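Local structure of major pollen allergen Jun a 1 (Juniperus ashei, 1PXZ) at residues L237-N242 with F327-G332; N242-P247 with A334-T339; E264-T269 with T299-I304; F268-E273 with N305-V310. The protein shows low pectate lyase activity, cleaving galacturonan by calcium-dependent elimination, and is the major allergen of mountain cedar pollen. All coordinates share one frame; numbering follows the deposited sequence.

Interaction 1 (L237-N242 with F327-G332); sequences LVHVAN and FKVENG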
loop_
_atom_site.group_PDB
_atom_site.type_symbol
_atom_site.label_atom_id
_atom_site.label_comp_id
_atom_site.label_asym_id
_atom_site.label_seq_id
_atom_site.Cartn_x
_atom_site.Cartn_y
_atom_site.Cartn_z
ATOM N N LEU A 237 6.107 0.383 13.547
ATOM C CA LEU A 237 6.777 -0.867 13.209
ATOM C C LEU A 237 6.453 -1.275 11.786
ATOM O O LEU A 237 5.261 -1.315 11.449
ATOM C CB LEU A 237 6.262 -1.955 14.163
ATOM C CG LEU A 237 6.554 -3.425 13.923
ATOM C CD1 LEU A 237 8.048 -3.687 13.962
ATOM C CD2 LEU A 237 5.848 -4.278 14.973
ATOM N N VAL A 238 7.475 -1.569 10.985
ATOM C CA VAL A 238 7.178 -2.045 9.635
ATOM C C VAL A 238 7.948 -3.335 9.362
ATOM O O VAL A 238 9.171 -3.327 9.513
ATOM C CB VAL A 238 7.556 -1.043 8.529
ATOM C CG1 VAL A 238 6.941 -1.532 7.213
ATOM C CG2 VAL A 238 7.106 0.362 8.846
ATOM N N HIS A 239 7.246 -4.375 8.961
ATOM C CA HIS A 239 7.858 -5.618 8.519
ATOM C C HIS A 239 7.979 -5.606 6.993
ATOM O O HIS A 239 6.959 -5.609 6.301
ATOM C CB HIS A 239 7.051 -6.821 9.014
ATOM C CG HIS A 239 7.649 -8.154 8.717
ATOM N ND1 HIS A 239 6.911 -9.272 8.430
ATOM C CD2 HIS A 239 8.968 -8.512 8.666
ATOM C CE1 HIS A 239 7.724 -10.295 8.204
ATOM N NE2 HIS A 239 8.980 -9.862 8.347
ATOM N N VAL A 240 9.196 -5.572 6.487
ATOM C CA VAL A 240 9.440 -5.510 5.035
ATOM C C VAL A 240 9.936 -6.863 4.562
ATOM O O VAL A 240 11.108 -7.176 4.783
ATOM C CB VAL A 240 10.439 -4.398 4.689
ATOM C CG1 VAL A 240 10.625 -4.257 3.174
ATOM C CG2 VAL A 240 9.988 -3.046 5.236
ATOM N N ALA A 241 9.069 -7.678 3.937
ATOM C CA ALA A 241 9.406 -9.076 3.708
ATOM C C ALA A 241 9.248 -9.577 2.280
ATOM O O ALA A 241 8.179 -9.378 1.691
ATOM C CB ALA A 241 8.486 -9.933 4.597
ATOM N N ASN A 242 10.237 -10.249 1.711
ATOM C CA ASN A 242 10.164 -10.881 0.398
ATOM C C ASN A 242 9.681 -9.916 -0.695
ATOM O O ASN A 242 8.849 -10.259 -1.540
ATOM C CB ASN A 242 9.266 -12.104 0.462
ATOM C CG ASN A 242 10.024 -13.310 0.993
ATOM O OD1 ASN A 242 11.259 -13.384 1.030
ATOM N ND2 ASN A 242 9.237 -14.279 1.398
ATOM N N PHE A 327 3.183 -15.611 8.540
ATOM C CA PHE A 327 3.344 -16.292 7.274
ATOM C C PHE A 327 4.823 -16.560 7.006
ATOM O O PHE A 327 5.689 -15.907 7.589
ATOM C CB PHE A 327 2.780 -15.430 6.146
ATOM C CG PHE A 327 3.494 -14.094 5.993
ATOM C CD1 PHE A 327 3.207 -13.044 6.843
ATOM C CD2 PHE A 327 4.437 -13.925 4.998
ATOM C CE1 PHE A 327 3.838 -11.816 6.701
ATOM C CE2 PHE A 327 5.070 -12.698 4.832
ATOM C CZ PHE A 327 4.754 -11.648 5.678
ATOM N N LYS A 328 5.095 -17.497 6.122
ATOM C CA LYS A 328 6.492 -17.857 5.875
ATOM C C LYS A 328 7.222 -16.838 5.020
ATOM O O LYS A 328 6.725 -16.424 3.977
ATOM C CB LYS A 328 6.543 -19.213 5.153
ATOM C CG LYS A 328 7.956 -19.785 5.090
ATOM C CD LYS A 328 7.943 -21.202 4.537
ATOM C CE LYS A 328 7.351 -22.200 5.520
ATOM N NZ LYS A 328 6.242 -23.000 4.925
ATOM N N VAL A 329 8.414 -16.449 5.440
ATOM C CA VAL A 329 9.287 -15.600 4.644
ATOM C C VAL A 329 10.464 -16.441 4.166
ATOM O O VAL A 329 11.152 -17.072 4.987
ATOM C CB VAL A 329 9.747 -14.387 5.463
ATOM C CG1 VAL A 329 10.606 -13.452 4.619
ATOM C CG2 VAL A 329 8.549 -13.616 6.020
ATOM N N GLU A 330 10.684 -16.487 2.853
ATOM C CA GLU A 330 11.829 -17.205 2.294
ATOM C C GLU A 330 13.075 -16.339 2.262
ATOM O O GLU A 330 13.001 -15.131 2.490
ATOM C CB GLU A 330 11.527 -17.625 0.849
ATOM C CG GLU A 330 10.152 -18.266 0.738
ATOM C CD GLU A 330 10.154 -19.676 1.281
ATOM O OE1 GLU A 330 11.268 -20.243 1.355
ATOM O OE2 GLU A 330 9.072 -20.191 1.630
ATOM N N ASN A 331 14.210 -16.971 1.969
ATOM C CA ASN A 331 15.449 -16.261 1.738
ATOM C C ASN A 331 15.343 -15.261 0.586
ATOM O O ASN A 331 14.571 -15.502 -0.340
ATOM C CB ASN A 331 16.542 -17.270 1.361
ATOM C CG ASN A 331 17.873 -16.536 1.274
ATOM O OD1 ASN A 331 18.197 -15.926 0.253
ATOM N ND2 ASN A 331 18.614 -16.603 2.374
ATOM N N GLY A 332 16.119 -14.186 0.641
ATOM C CA GLY A 332 16.017 -13.143 -0.378
ATOM C C GLY A 332 16.314 -13.613 -1.775
ATOM O O GLY A 332 15.910 -13.033 -2.795
#
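His239 NE2 is held by one hydrogen bond, to Glu264 OE1, and the other ring nitrogen, ND1, by a second, to Tyr321 OH. Both partners lie outside the two segments, and with one bond on each nitrogen the rotation of this buried imidazole is fixed; the carboxylate beside NE2 would be expected to favour a proton there. CG stands anti to the backbone N (chi1 -175°), so the ring projects from strand 237-241 and CE1 leads toward 327-332. That carbon meets two tips: Phe327 CZ lies 4.1 Å from His239 CE1, and Val329 CG2 lies at the imidazole edge, near its plane, also 4.1 Å from His239 CE1. The two aromatic rings approach tip to tip and obliquely, centroids 6.0 Å apart and planes at 49°. Phe327 reaches in from the crowded rotamer, its CG between backbone N and carbonyl carbon (chi1 62°).

Val329 spreads its two methyls along the strand end. CG2 rests on Ala241, 3.9 Å from Ala241 CB, a methyl that itself lies over one face of the imidazole toward the rim. CG1 points the other way, 3.7 Å from Asn242 CG, as these two side chains slide past each other in opposite directions. The Val329 carbonyl O is bound in turn by Arg300 NH2. Strand 237-241 is a rung of the parallel beta-helix, hydrogen-bonded to residues of the coils before and after it, and the loop 327-332 passes over its outer side, consistent with the pectate lyase fold, where chain beyond the coils packs on the outside of the parallel beta-helix.

Interaction 2 (N242-P247 with A334-T339); sequences NNNYDP and AAPQLT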
loop_
_atom_site.group_PDB
_atom_site.type_symbol
_atom_site.label_atom_id
_atom_site.label_comp_id
_atom_site.label_asym_id
_atom_site.label_seq_id
_atom_site.Cartn_x
_atom_site.Cartn_y
_atom_site.Cartn_z
ATOM N N ASN A 242 10.237 -10.249 1.711
ATOM C CA ASN A 242 10.164 -10.881 0.398
ATOM C C ASN A 242 9.681 -9.916 -0.695
ATOM O O ASN A 242 8.849 -10.259 -1.540
ATOM C CB ASN A 242 9.266 -12.104 0.462
ATOM C CG ASN A 242 10.024 -13.310 0.993
ATOM O OD1 ASN A 242 11.259 -13.384 1.030
ATOM N ND2 ASN A 242 9.237 -14.279 1.398
ATOM N N ASN A 243 10.248 -8.706 -0.662
ATOM C CA ASN A 243 10.033 -7.771 -1.767
ATOM C C ASN A 243 11.236 -7.769 -2.707
ATOM O O ASN A 243 12.325 -8.133 -2.273
ATOM C CB ASN A 243 9.836 -6.357 -1.239
ATOM C CG ASN A 243 8.821 -6.235 -0.120
ATOM O OD1 ASN A 243 9.119 -6.247 1.079
ATOM N ND2 ASN A 243 7.576 -6.086 -0.554
ATOM N N ASN A 244 11.061 -7.345 -3.952
ATOM C CA ASN A 244 12.146 -7.316 -4.943
ATOM C C ASN A 244 12.466 -5.891 -5.337
ATOM O O ASN A 244 11.565 -5.142 -5.750
ATOM C CB ASN A 244 11.705 -8.144 -6.153
ATOM C CG ASN A 244 12.822 -8.538 -7.087
ATOM O OD1 ASN A 244 13.962 -8.742 -6.665
ATOM N ND2 ASN A 244 12.535 -8.660 -8.379
ATOM N N TYR A 245 13.717 -5.443 -5.219
ATOM C CA TYR A 245 14.048 -4.056 -5.473
ATOM C C TYR A 245 14.984 -3.924 -6.686
ATOM O O TYR A 245 16.082 -4.475 -6.659
ATOM C CB TYR A 245 14.732 -3.384 -4.277
ATOM C CG TYR A 245 13.919 -3.172 -3.023
ATOM C CD1 TYR A 245 13.671 -4.281 -2.193
ATOM C CD2 TYR A 245 13.413 -1.938 -2.651
ATOM C CE1 TYR A 245 12.933 -4.114 -1.038
ATOM C CE2 TYR A 245 12.672 -1.755 -1.485
ATOM C CZ TYR A 245 12.447 -2.876 -0.697
ATOM O OH TYR A 245 11.708 -2.751 0.465
ATOM N N ASP A 246 14.547 -3.186 -7.695
ATOM C CA ASP A 246 15.380 -2.657 -8.762
ATOM C C ASP A 246 16.209 -1.489 -8.242
ATOM O O ASP A 246 15.930 -0.996 -7.162
ATOM C CB ASP A 246 14.527 -2.139 -9.933
ATOM C CG ASP A 246 13.862 -3.259 -10.700
ATOM O OD1 ASP A 246 14.570 -4.236 -11.067
ATOM O OD2 ASP A 246 12.632 -3.188 -10.960
ATOM N N PRO A 247 17.231 -1.037 -8.963
ATOM C CA PRO A 247 17.989 0.135 -8.535
ATOM C C PRO A 247 17.113 1.354 -8.250
ATOM O O PRO A 247 16.359 1.769 -9.126
ATOM C CB PRO A 247 18.919 0.400 -9.738
ATOM C CG PRO A 247 19.118 -0.963 -10.339
ATOM C CD PRO A 247 17.779 -1.666 -10.183
ATOM N N ALA A 334 14.908 -15.908 -3.084
ATOM C CA ALA A 334 13.630 -16.318 -3.687
ATOM C C ALA A 334 12.733 -15.155 -4.067
ATOM O O ALA A 334 11.727 -15.353 -4.746
ATOM C CB ALA A 334 12.891 -17.220 -2.696
ATOM N N ALA A 335 13.031 -13.933 -3.650
ATOM C CA ALA A 335 12.142 -12.786 -3.834
ATOM C C ALA A 335 11.791 -12.525 -5.284
ATOM O O ALA A 335 10.618 -12.217 -5.552
ATOM C CB ALA A 335 12.734 -11.525 -3.202
ATOM N N PRO A 336 12.695 -12.599 -6.238
ATOM C CA PRO A 336 12.249 -12.459 -7.633
ATOM C C PRO A 336 11.159 -13.450 -7.991
ATOM O O PRO A 336 10.187 -13.094 -8.676
ATOM C CB PRO A 336 13.525 -12.735 -8.442
ATOM C CG PRO A 336 14.639 -12.345 -7.515
ATOM C CD PRO A 336 14.157 -12.728 -6.144
ATOM N N GLN A 337 11.261 -14.702 -7.563
ATOM C CA GLN A 337 10.201 -15.656 -7.907
ATOM C C GLN A 337 8.885 -15.341 -7.198
ATOM O O GLN A 337 7.804 -15.522 -7.772
ATOM C CB GLN A 337 10.611 -17.089 -7.548
ATOM C CG GLN A 337 11.323 -17.840 -8.657
ATOM C CD GLN A 337 10.599 -17.771 -9.989
ATOM O OE1 GLN A 337 9.732 -18.599 -10.271
ATOM N NE2 GLN A 337 10.954 -16.781 -10.803
ATOM N N LEU A 338 9.005 -14.891 -5.951
ATOM C CA LEU A 338 7.808 -14.665 -5.128
ATOM C C LEU A 338 7.046 -13.429 -5.582
ATOM O O LEU A 338 5.880 -13.266 -5.208
ATOM C CB LEU A 338 8.180 -14.516 -3.639
ATOM C CG LEU A 338 8.728 -15.785 -2.984
ATOM C CD1 LEU A 338 9.357 -15.473 -1.632
ATOM C CD2 LEU A 338 7.655 -16.850 -2.824
ATOM N N THR A 339 7.711 -12.575 -6.367
ATOM C CA THR A 339 7.118 -11.319 -6.801
ATOM C C THR A 339 6.860 -11.320 -8.306
ATOM O O THR A 339 6.580 -10.249 -8.861
ATOM C CB THR A 339 7.990 -10.097 -6.473
ATOM O OG1 THR A 339 9.307 -10.268 -7.029
ATOM C CG2 THR A 339 8.222 -9.915 -4.971
#
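From CB outward, the side chain of Asn244 crosses Pro336 and Thr339 of the helix 335-338 region at about a right angle. Its CG is anti to the backbone N (chi1 -164°), which sends the amide toward the helix. CB comes first, against the hydroxyl of Thr339, with Asn244 CB 3.3 Å from Thr339 OG1. CG lies near both residues, 4.0 Å from Pro336 CA. At the tip the two branches part: OD1 lies against the pyrrolidine ring, 3.8 Å from Pro336 CG, while ND2 donates to Gln221 OE1, a partner on strand 221-222 that fixes which way the amide is turned.

Thr339, the first residue to leave helical torsions, is held in place by its own helix. OG1 takes the crowded position between backbone N and carbonyl carbon (chi1 55°) and donates to the carbonyl four residues back, with Thr339 OG1 2.8 Å from Ala335 O and 31° above the carbonyl plane. The same oxygen receives a weak bond from Thr339 N. This rotamer turns the methyl to the strand side, where Thr339 CG2 sits 3.5 Å from Asn242 O. Ala335 CB presses on the next carbonyl, 3.5 Å from Asn243 O, and Leu338 CD1 crosses obliquely over the amide carbon of Asn242. The short helix thus covers the turn joining strands 237-241 and 244-245, with Ala335 also touching Ser267 of strand 267-269 and Thr339 touching Gln221 of strand 221-222, the two strands that flank 244-245.

Interaction 3 (E264-T269 with T299-I304); sequences EGNSFT and TRDAFI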
loop_
_atom_site.group_PDB
_atom_site.type_symbol
_atom_site.label_atom_id
_atom_site.label_comp_id
_atom_site.label_asym_id
_atom_site.label_seq_id
_atom_site.Cartn_x
_atom_site.Cartn_y
_atom_site.Cartn_z
ATOM N N GLU A 264 13.336 -8.579 5.974
ATOM C CA GLU A 264 13.574 -10.020 5.920
ATOM C C GLU A 264 13.344 -10.590 4.540
ATOM O O GLU A 264 12.256 -10.397 3.975
ATOM C CB GLU A 264 12.613 -10.651 6.938
ATOM C CG GLU A 264 12.730 -12.151 7.102
ATOM C CD GLU A 264 11.880 -12.698 8.236
ATOM O OE1 GLU A 264 11.025 -11.965 8.788
ATOM O OE2 GLU A 264 12.095 -13.896 8.548
ATOM N N GLY A 265 14.328 -11.267 3.968
ATOM C CA GLY A 265 14.130 -11.950 2.705
ATOM C C GLY A 265 13.883 -11.032 1.527
ATOM O O GLY A 265 13.266 -11.454 0.527
ATOM N N ASN A 266 14.351 -9.796 1.562
ATOM C CA ASN A 266 14.256 -8.891 0.412
ATOM C C ASN A 266 15.406 -9.115 -0.556
ATOM O O ASN A 266 16.436 -9.664 -0.144
ATOM C CB ASN A 266 14.261 -7.442 0.915
ATOM C CG ASN A 266 13.033 -7.179 1.770
ATOM O OD1 ASN A 266 11.916 -7.288 1.249
ATOM N ND2 ASN A 266 13.226 -6.841 3.034
ATOM N N SER A 267 15.263 -8.694 -1.807
ATOM C CA SER A 267 16.394 -8.753 -2.738
ATOM C C SER A 267 16.652 -7.329 -3.230
ATOM O O SER A 267 15.757 -6.673 -3.778
ATOM C CB SER A 267 16.115 -9.705 -3.887
ATOM O OG SER A 267 17.145 -9.641 -4.878
ATOM N N PHE A 268 17.867 -6.832 -3.000
ATOM C CA PHE A 268 18.178 -5.440 -3.291
ATOM C C PHE A 268 19.247 -5.383 -4.381
ATOM O O PHE A 268 20.339 -5.918 -4.157
ATOM C CB PHE A 268 18.677 -4.719 -2.043
ATOM C CG PHE A 268 17.813 -4.689 -0.798
ATOM C CD1 PHE A 268 16.726 -3.824 -0.695
ATOM C CD2 PHE A 268 18.092 -5.530 0.280
ATOM C CE1 PHE A 268 15.964 -3.821 0.469
ATOM C CE2 PHE A 268 17.336 -5.521 1.442
ATOM C CZ PHE A 268 16.260 -4.644 1.548
ATOM N N THR A 269 18.946 -4.764 -5.511
ATOM C CA THR A 269 19.939 -4.546 -6.573
ATOM C C THR A 269 20.326 -3.081 -6.590
ATOM O O THR A 269 19.515 -2.205 -6.913
ATOM C CB THR A 269 19.383 -5.004 -7.935
ATOM O OG1 THR A 269 19.105 -6.406 -7.863
ATOM C CG2 THR A 269 20.421 -4.772 -9.026
ATOM N N THR A 299 17.489 -9.628 7.860
ATOM C CA THR A 299 17.563 -11.071 8.001
ATOM C C THR A 299 17.376 -11.808 6.690
ATOM O O THR A 299 16.301 -11.643 6.090
ATOM C CB THR A 299 16.449 -11.552 8.966
ATOM O OG1 THR A 299 16.549 -10.777 10.181
ATOM C CG2 THR A 299 16.611 -13.017 9.315
ATOM N N ARG A 300 18.326 -12.605 6.245
ATOM C CA ARG A 300 18.264 -13.399 5.017
ATOM C C ARG A 300 17.922 -12.568 3.782
ATOM O O ARG A 300 17.309 -13.065 2.842
ATOM C CB ARG A 300 17.264 -14.558 5.179
ATOM C CG ARG A 300 17.661 -15.422 6.389
ATOM C CD ARG A 300 16.760 -16.620 6.590
ATOM N NE ARG A 300 15.441 -16.196 7.065
ATOM C CZ ARG A 300 14.291 -16.523 6.486
ATOM N NH1 ARG A 300 14.271 -17.287 5.407
ATOM N NH2 ARG A 300 13.153 -16.076 7.005
ATOM N N ASP A 301 18.326 -11.313 3.799
ATOM C CA ASP A 301 18.228 -10.436 2.622
ATOM C C ASP A 301 19.253 -10.867 1.594
ATOM O O ASP A 301 20.260 -11.494 1.919
ATOM C CB ASP A 301 18.437 -8.982 3.026
ATOM C CG ASP A 301 17.253 -8.331 3.732
ATOM O OD1 ASP A 301 16.093 -8.745 3.482
ATOM O OD2 ASP A 301 17.460 -7.388 4.539
ATOM N N ALA A 302 19.016 -10.550 0.327
ATOM C CA ALA A 302 20.015 -10.805 -0.715
ATOM C C ALA A 302 20.492 -9.470 -1.285
ATOM O O ALA A 302 19.656 -8.559 -1.371
ATOM C CB ALA A 302 19.457 -11.713 -1.786
ATOM N N PHE A 303 21.768 -9.356 -1.650
ATOM C CA PHE A 303 22.334 -8.069 -2.054
ATOM C C PHE A 303 23.052 -8.221 -3.386
ATOM O O PHE A 303 23.907 -9.076 -3.539
ATOM C CB PHE A 303 23.328 -7.499 -1.022
ATOM C CG PHE A 303 22.638 -7.284 0.320
ATOM C CD1 PHE A 303 21.958 -6.116 0.568
ATOM C CD2 PHE A 303 22.666 -8.249 1.312
ATOM C CE1 PHE A 303 21.301 -5.920 1.772
ATOM C CE2 PHE A 303 22.016 -8.076 2.520
ATOM C CZ PHE A 303 21.332 -6.901 2.747
ATOM N N ILE A 304 22.684 -7.386 -4.343
ATOM C CA ILE A 304 23.251 -7.514 -5.682
ATOM C C ILE A 304 23.906 -6.194 -6.064
ATOM O O ILE A 304 23.468 -5.112 -5.650
ATOM C CB ILE A 304 22.134 -7.917 -6.654
ATOM C CG1 ILE A 304 21.483 -9.259 -6.291
ATOM C CG2 ILE A 304 22.626 -7.925 -8.090
ATOM C CD1 ILE A 304 20.179 -9.529 -7.014
#
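Backbone bonding is closest where the two chains run in parallel, strands 267-269 and 302-304 diverging by only 13°. Ala302 N donates almost along the carbonyl axis to Asn266 O (2.8 Å, 168°), Phe268 N returns a bond to Ala302 O at 3.0 Å, and Ile304 N reaches Phe268 O at 2.8 Å. Before them, Gly265 N bonds to Thr299 O at 2.9 Å across a bend.

Asp301 seals that bend. Its OD1 uses the anti lone pair to accept from Asn266 N at 2.8 Å, while OD2, held by the hydroxyls of Ser298 and Ser263, also meets the ring edge of Phe268 in plane, 3.6 Å from Phe268 CE2. These are successive coils of the right-handed parallel beta-helix. The Asn266 amide bonds back to Val240 O and Asn243 N, consistent with the asparagine ladder of pectate lyases, and Asp301 lies at the next level. Phe268 and Phe303 lie side by side, pointing the same way with planes at 21°, but slid so far that the rings barely overlap.

Toward solvent the contact passes to exposed side chains. Arg300 NH2 lies 2.9 Å from Glu264 OE2 in a salt bridge bent at the hydrogen, and also bonds Val329 O; Glu264 OE1 is bound by His239 NE2 and Thr318 OG1. At the far end exposed Ile304 crosses Thr269 obliquely, CD1 3.4 Å from Thr269 OG1.

Interaction 4 (F268-E273 with N305-V310); sequences FTAPSE and NGAYFV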
loop_
_atom_site.group_PDB
_atom_site.type_symbol
_atom_site.label_atom_id
_atom_site.label_comp_id
_atom_site.label_asym_id
_atom_site.label_seq_id
_atom_site.Cartn_x
_atom_site.Cartn_y
_atom_site.Cartn_z
ATOM N N PHE A 268 17.867 -6.832 -3.000
ATOM C CA PHE A 268 18.178 -5.440 -3.291
ATOM C C PHE A 268 19.247 -5.383 -4.381
ATOM O O PHE A 268 20.339 -5.918 -4.157
ATOM C CB PHE A 268 18.677 -4.719 -2.043
ATOM C CG PHE A 268 17.813 -4.689 -0.798
ATOM C CD1 PHE A 268 16.726 -3.824 -0.695
ATOM C CD2 PHE A 268 18.092 -5.530 0.280
ATOM C CE1 PHE A 268 15.964 -3.821 0.469
ATOM C CE2 PHE A 268 17.336 -5.521 1.442
ATOM C CZ PHE A 268 16.260 -4.644 1.548
ATOM N N THR A 269 18.946 -4.764 -5.511
ATOM C CA THR A 269 19.939 -4.546 -6.573
ATOM C C THR A 269 20.326 -3.081 -6.590
ATOM O O THR A 269 19.515 -2.205 -6.913
ATOM C CB THR A 269 19.383 -5.004 -7.935
ATOM O OG1 THR A 269 19.105 -6.406 -7.863
ATOM C CG2 THR A 269 20.421 -4.772 -9.026
ATOM N N ALA A 270 21.546 -2.722 -6.209
ATOM C CA ALA A 270 21.989 -1.335 -6.102
ATOM C C ALA A 270 22.247 -0.682 -7.460
ATOM O O ALA A 270 22.566 -1.372 -8.429
ATOM C CB ALA A 270 23.284 -1.190 -5.279
ATOM N N PRO A 271 22.102 0.643 -7.520
ATOM C CA PRO A 271 22.521 1.375 -8.725
ATOM C C PRO A 271 24.044 1.291 -8.833
ATOM O O PRO A 271 24.697 0.759 -7.931
ATOM C CB PRO A 271 22.144 2.823 -8.480
ATOM C CG PRO A 271 21.470 2.874 -7.168
ATOM C CD PRO A 271 21.550 1.528 -6.499
ATOM N N SER A 272 24.535 1.850 -9.928
ATOM C CA SER A 272 25.979 1.828 -10.143
ATOM C C SER A 272 26.761 2.777 -9.271
ATOM O O SER A 272 27.940 2.501 -8.982
ATOM C CB SER A 272 26.217 2.217 -11.627
ATOM O OG SER A 272 25.805 1.098 -12.415
ATOM N N GLU A 273 26.160 3.891 -8.875
ATOM C CA GLU A 273 26.921 4.926 -8.175
ATOM C C GLU A 273 27.347 4.491 -6.771
ATOM O O GLU A 273 26.546 3.928 -6.030
ATOM C CB GLU A 273 26.117 6.224 -8.039
ATOM C CG GLU A 273 25.676 6.912 -9.315
ATOM C CD GLU A 273 24.684 6.204 -10.210
ATOM O OE1 GLU A 273 23.973 5.254 -9.815
ATOM O OE2 GLU A 273 24.577 6.573 -11.410
ATOM N N ASN A 305 24.977 -6.274 -6.850
ATOM C CA ASN A 305 25.641 -5.091 -7.375
ATOM C C ASN A 305 26.138 -4.182 -6.273
ATOM O O ASN A 305 26.139 -2.961 -6.447
ATOM C CB ASN A 305 24.723 -4.283 -8.323
ATOM C CG ASN A 305 25.542 -3.416 -9.273
ATOM O OD1 ASN A 305 26.563 -3.878 -9.806
ATOM N ND2 ASN A 305 25.176 -2.166 -9.542
ATOM N N GLY A 306 26.591 -4.748 -5.147
ATOM C CA GLY A 306 27.260 -3.898 -4.164
ATOM C C GLY A 306 26.335 -3.299 -3.122
ATOM O O GLY A 306 26.749 -2.522 -2.260
ATOM N N ALA A 307 25.054 -3.633 -3.175
ATOM C CA ALA A 307 24.097 -3.157 -2.180
ATOM C C ALA A 307 24.469 -3.614 -0.772
ATOM O O ALA A 307 24.941 -4.743 -0.631
ATOM C CB ALA A 307 22.709 -3.712 -2.509
ATOM N N TYR A 308 24.205 -2.788 0.231
ATOM C CA TYR A 308 24.329 -3.247 1.608
ATOM C C TYR A 308 23.344 -2.524 2.516
ATOM O O TYR A 308 22.901 -1.400 2.232
ATOM C CB TYR A 308 25.771 -3.038 2.128
ATOM C CG TYR A 308 26.238 -1.603 2.046
ATOM C CD1 TYR A 308 26.870 -1.129 0.889
ATOM C CD2 TYR A 308 26.052 -0.734 3.098
ATOM C CE1 TYR A 308 27.272 0.190 0.864
ATOM C CE2 TYR A 308 26.463 0.587 3.075
ATOM C CZ TYR A 308 27.077 1.035 1.931
ATOM O OH TYR A 308 27.483 2.350 1.876
ATOM N N PHE A 309 23.024 -3.197 3.619
ATOM C CA PHE A 309 22.078 -2.688 4.615
ATOM C C PHE A 309 22.834 -2.399 5.899
ATOM O O PHE A 309 23.516 -3.289 6.404
ATOM C CB PHE A 309 21.000 -3.746 4.831
ATOM C CG PHE A 309 19.807 -3.415 5.697
ATOM C CD1 PHE A 309 19.878 -3.229 7.063
ATOM C CD2 PHE A 309 18.563 -3.311 5.075
ATOM C CE1 PHE A 309 18.767 -2.932 7.829
ATOM C CE2 PHE A 309 17.443 -3.016 5.828
ATOM C CZ PHE A 309 17.527 -2.838 7.197
ATOM N N VAL A 310 22.705 -1.202 6.444
ATOM C CA VAL A 310 23.368 -0.903 7.720
ATOM C C VAL A 310 22.360 -1.154 8.837
ATOM O O VAL A 310 21.389 -0.417 9.030
ATOM C CB VAL A 310 23.896 0.528 7.718
ATOM C CG1 VAL A 310 24.481 0.889 9.074
ATOM C CG2 VAL A 310 24.964 0.690 6.635
HETATM O O HOH W 1 27.256 -1.176 -11.702
#
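Asn305 holds its CG anti to the backbone N (chi1 -157°), and because its own backbone is in the left-handed helical region, this extended side chain swings back toward Ala270. The terminal amide N donates a nearly straight hydrogen bond, Asn305 ND2 to Ala270 O at 2.9 Å and 168°. The acceptor lies in the plane of the amide, whereas the donor stands 47° above the plane of the carbonyl. A water accepts from the same nitrogen, 3.2 Å from Asn305 ND2, and is hydrogen-bonded to the hydroxyl of exposed Ser272, thereby linking the two loops at their outer rim.

Beyond Gly306, whose positive phi would jam a beta carbon against the preceding carbonyl, the chain turns Ala307 inward. The two methyls meet, Ala270 CB to Ala307 CB at 3.8 Å, and Ala307 CB also lies 3.6 Å from Phe268 O. At the inner end Phe309, with CG anti to the backbone N, brings the edge of its ring toward the tip of Phe268, Phe309 CD2 to Phe268 CZ being a loose 4.4 Å. Lys277 NZ bonds to both Pro271 O and Asn305 O, so one lysine joins the two turns. Residues 305-310 leave strand 302-304 and fold back over the exit of strand 267-269; Phe309 reaches Phe303 of the former strand and Ser263 of strand 260-264, while Val310 N bonds to Thr280 of strand 280-282.

In the fold
The four contacts lie at the C-terminal end of the parallel beta-helix. Interactions 1 and 2, centres about 11 Å apart, share Asn242 at the bend between strands 237-241 and 244-245, which the later chain, loop 327-332 and then helix 335-338, covers from outside. Interaction 3 adds the next coils, strand 267-269 lying between 244-245 and 302-304, with its centre about 8 Å from that of interaction 2. Interaction 4 continues from the same strand into the loops beyond. Along the chain, interactions 3 and 4 are nested inside the loops closed by 1 and 2, so the C-terminal extension returns over coils already stacked.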